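Local coordinates for periplasmic binding protein/LacI transcriptional regulator (Brachyspira murdochii, PDB 4KQC) that probably binds a carbohydrate in the periplasm as the solute-binding component of an ABC transporter, at residues 249-254 against 269-274. Residues are numbered along the deposited sequence; the frame is centred on the assembly and turned at random. Where two conformers were deposited one is given.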
ATOM      1  N   GLY A 249      -2.203   3.004  10.208  1.00 10.68           N
ATOM      2  CA  GLY A 249      -2.047   3.220   8.785  1.00 11.48           C
ATOM      3  C   GLY A 249      -1.245   2.199   8.022  1.00 11.11           C
ATOM      4  O   GLY A 249      -1.002   1.095   8.445  1.00 10.59           O
ATOM      5  N   PHE A 250      -0.791   2.639   6.882  1.00 10.68           N
ATOM      6  CA  PHE A 250      -0.130   1.811   5.883  1.00 12.36           C
ATOM      7  C   PHE A 250       0.845   2.727   5.111  1.00 12.20           C
ATOM      8  O   PHE A 250       0.574   3.941   4.839  1.00 12.99           O
ATOM      9  CB  PHE A 250      -1.206   1.291   4.942  1.00 12.60           C
ATOM     10  CG  PHE A 250      -0.916  -0.016   4.277  1.00 13.69           C
ATOM     11  CD1 PHE A 250       0.211  -0.185   3.462  1.00 15.31           C
ATOM     12  CD2 PHE A 250      -1.777  -1.063   4.471  1.00 13.98           C
ATOM     13  CE1 PHE A 250       0.444  -1.420   2.858  1.00 14.42           C
ATOM     14  CE2 PHE A 250      -1.554  -2.290   3.877  1.00 15.43           C
ATOM     15  CZ  PHE A 250      -0.410  -2.451   3.059  1.00 15.50           C
ATOM     16  N   ASP A 251       2.009   2.172   4.781  1.00 12.19           N
ATOM     17  CA  ASP A 251       3.099   2.900   4.152  1.00 11.96           C
ATOM     18  C   ASP A 251       3.668   3.984   5.085  1.00 11.96           C
ATOM     19  O   ASP A 251       3.598   3.780   6.290  1.00 12.42           O
ATOM     20  CB  ASP A 251       2.659   3.430   2.774  1.00 11.56           C
ATOM     21  CG  ASP A 251       2.436   2.302   1.764  1.00 15.03           C
ATOM     22  OD1 ASP A 251       3.213   1.345   1.786  1.00 16.40           O
ATOM     23  OD2 ASP A 251       1.486   2.399   0.918  1.00 17.37           O
ATOM     24  N   SER A 252       4.309   5.043   4.575  1.00 12.14           N
ATOM     25  CA  SER A 252       4.955   6.037   5.457  1.00 12.71           C
ATOM     26  C   SER A 252       4.817   7.427   4.854  1.00 13.90           C
ATOM     27  O   SER A 252       3.681   7.882   4.790  1.00 13.91           O
ATOM     28  CB  SER A 252       6.390   5.622   5.879  1.00 13.18           C
ATOM     29  OG  SER A 252       7.251   5.427   4.795  1.00 12.46           O
ATOM     30  N   GLY A 253       5.908   8.087   4.466  1.00 13.43           N
ATOM     31  CA  GLY A 253       5.852   9.502   4.173  1.00 14.06           C
ATOM     32  C   GLY A 253       5.958  10.365   5.393  1.00 13.91           C
ATOM     33  O   GLY A 253       5.495   9.959   6.482  1.00 12.18           O
ATOM     34  N   LYS A 254       6.539  11.561   5.258  1.00 14.68           N
ATOM     35  CA  LYS A 254       6.796  12.377   6.438  0.70 16.03           C
ATOM     36  C   LYS A 254       5.587  12.694   7.301  1.00 15.11           C
ATOM     37  O   LYS A 254       5.668  12.617   8.507  1.00 15.99           O
ATOM     38  CB  LYS A 254       7.501  13.680   6.059  0.70 18.34           C
ATOM     39  CG  LYS A 254       7.802  14.631   7.200  0.70 20.91           C
ATOM     40  CD  LYS A 254       9.245  14.601   7.630  0.70 23.75           C
ATOM     41  CE  LYS A 254       9.509  15.600   8.756  0.70 25.66           C
ATOM     42  NZ  LYS A 254      10.021  14.881   9.956  0.70 26.22           N
ATOM     43  N   VAL A 269       1.757  -0.274   8.927  1.00 10.82           N
ATOM     44  CA  VAL A 269       2.584  -1.308   8.283  1.00 11.59           C
ATOM     45  C   VAL A 269       3.355  -0.738   7.132  1.00 11.64           C
ATOM     46  O   VAL A 269       2.838   0.124   6.424  1.00 12.49           O
ATOM     47  CB  VAL A 269       1.756  -2.537   7.826  1.00 11.74           C
ATOM     48  CG1 VAL A 269       1.254  -3.276   9.020  1.00 14.05           C
ATOM     49  CG2 VAL A 269       0.624  -2.170   6.939  1.00 11.06           C
ATOM     50  N   THR A 270       4.605  -1.169   6.985  1.00 12.04           N
ATOM     51  CA  THR A 270       5.452  -0.687   5.869  1.00 11.42           C
ATOM     52  C   THR A 270       5.763  -1.827   4.951  1.00 11.28           C
ATOM     53  O   THR A 270       5.910  -2.978   5.349  1.00 10.69           O
ATOM     54  CB  THR A 270       6.784  -0.038   6.326  1.00 12.09           C
ATOM     55  OG1 THR A 270       7.528   0.444   5.207  1.00 13.35           O
ATOM     56  CG2 THR A 270       7.671  -0.967   7.140  1.00 11.92           C
ATOM     57  N   GLN A 271       5.871  -1.501   3.690  1.00 10.08           N
ATOM     58  CA  GLN A 271       6.394  -2.437   2.714  1.00 10.98           C
ATOM     59  C   GLN A 271       7.923  -2.447   2.713  1.00 10.99           C
ATOM     60  O   GLN A 271       8.538  -1.800   3.516  1.00 12.28           O
ATOM     61  CB  GLN A 271       5.872  -2.091   1.320  1.00 11.10           C
ATOM     62  CG  GLN A 271       4.357  -1.868   1.156  1.00 11.78           C
ATOM     63  CD  GLN A 271       4.004  -1.531  -0.275  1.00 12.55           C
ATOM     64  OE1 GLN A 271       4.167  -2.394  -1.172  1.00 15.40           O
ATOM     65  NE2 GLN A 271       3.572  -0.336  -0.534  1.00 13.03           N
ATOM     66  N   ASP A 272       8.532  -3.220   1.805  1.00 11.67           N
ATOM     67  CA  ASP A 272      10.024  -3.319   1.694  1.00 12.38           C
ATOM     68  C   ASP A 272      10.388  -2.916   0.253  1.00 11.64           C
ATOM     69  O   ASP A 272      10.561  -3.790  -0.625  1.00 11.60           O
ATOM     70  CB  ASP A 272      10.475  -4.733   1.997  1.00 12.60           C
ATOM     71  CG  ASP A 272      12.002  -4.895   2.026  1.00 13.31           C
ATOM     72  OD1 ASP A 272      12.801  -4.011   1.626  1.00 14.27           O
ATOM     73  OD2 ASP A 272      12.500  -5.963   2.520  1.00 14.64           O
ATOM     74  N   PRO A 273      10.400  -1.597  -0.013  1.00 11.04           N
ATOM     75  CA  PRO A 273      10.601  -1.126  -1.397  1.00 11.42           C
ATOM     76  C   PRO A 273      11.900  -1.596  -2.036  1.00 11.55           C
ATOM     77  O   PRO A 273      11.905  -1.989  -3.221  1.00 10.99           O
ATOM     78  CB  PRO A 273      10.546   0.395  -1.261  1.00 11.59           C
ATOM     79  CG  PRO A 273      10.788   0.687   0.197  1.00 11.84           C
ATOM     80  CD  PRO A 273      10.154  -0.466   0.911  1.00 11.69           C
ATOM     81  N   TYR A 274      13.000  -1.653  -1.282  1.00 11.99           N
ATOM     82  CA  TYR A 274      14.216  -2.148  -1.872  1.00 11.70           C
ATOM     83  C   TYR A 274      14.084  -3.565  -2.424  1.00 11.41           C
ATOM     84  O   TYR A 274      14.526  -3.882  -3.530  1.00 12.01           O
ATOM     85  CB  TYR A 274      15.339  -2.092  -0.867  1.00 12.89           C
ATOM     86  CG  TYR A 274      16.671  -2.448  -1.426  1.00 13.17           C
ATOM     87  CD1 TYR A 274      17.068  -3.788  -1.519  1.00 13.96           C
ATOM     88  CD2 TYR A 274      17.591  -1.453  -1.750  1.00 13.56           C
ATOM     89  CE1 TYR A 274      18.360  -4.107  -1.983  1.00 14.18           C
ATOM     90  CE2 TYR A 274      18.874  -1.764  -2.188  1.00 14.43           C
ATOM     91  CZ  TYR A 274      19.241  -3.101  -2.303  1.00 15.63           C
ATOM     92  OH  TYR A 274      20.514  -3.506  -2.760  1.00 18.51           O
TER
HETATM   93  O   HOH W   1       5.806   1.059   2.517  1.00 16.51           O
HETATM   94  O   HOH W   2       7.521   2.675   3.919  1.00 17.76           O
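Gly249 and Val269 meet at the carboxyl ends of two adjacent parallel strands, 246-250 and 267-270, which helix 254-261 joins into a beta-alpha-beta unit of a periplasmic binding protein fold. Here backbone pairing and side-chain bonds are combined where the first strand runs out. The O of Gly249 accepts the N-H of Val269 (3.1 Å). Phe250, the bridge partner of Val269, holds its CG anti to its own backbone N (chi1 -152°), a torsion that carries the ring to Val269 and sets the CG2 methyl over one face, a CH-pi contact with CG2 3.6 Å from the ring centroid. Ala116 of helix 113-133 also touches this ring, and Arg157 forms a cation-pi pair with it. An alanine in place of Phe250 would probably leave a gap under the Val269 methyl and deprive Arg157 of its aromatic partner. Asp251 takes over where the strand ends: its N donates to Val269 O (2.8 Å). The carboxylate is gripped at both oxygens, OD2 by a salt bridge to Arg157 and OD1 by Gln271, whose own OE1 is bonded to Thr111 OG1, which would help fix the amide's rotation. One water links OD1 to Gln271 N; another joins Ser252 OG to Thr270 OG1. The Gln271 NE2 bond to Asp251 OD1, 2.9 Å and nearly straight at 171°, arrives on the syn side of the carboxylate.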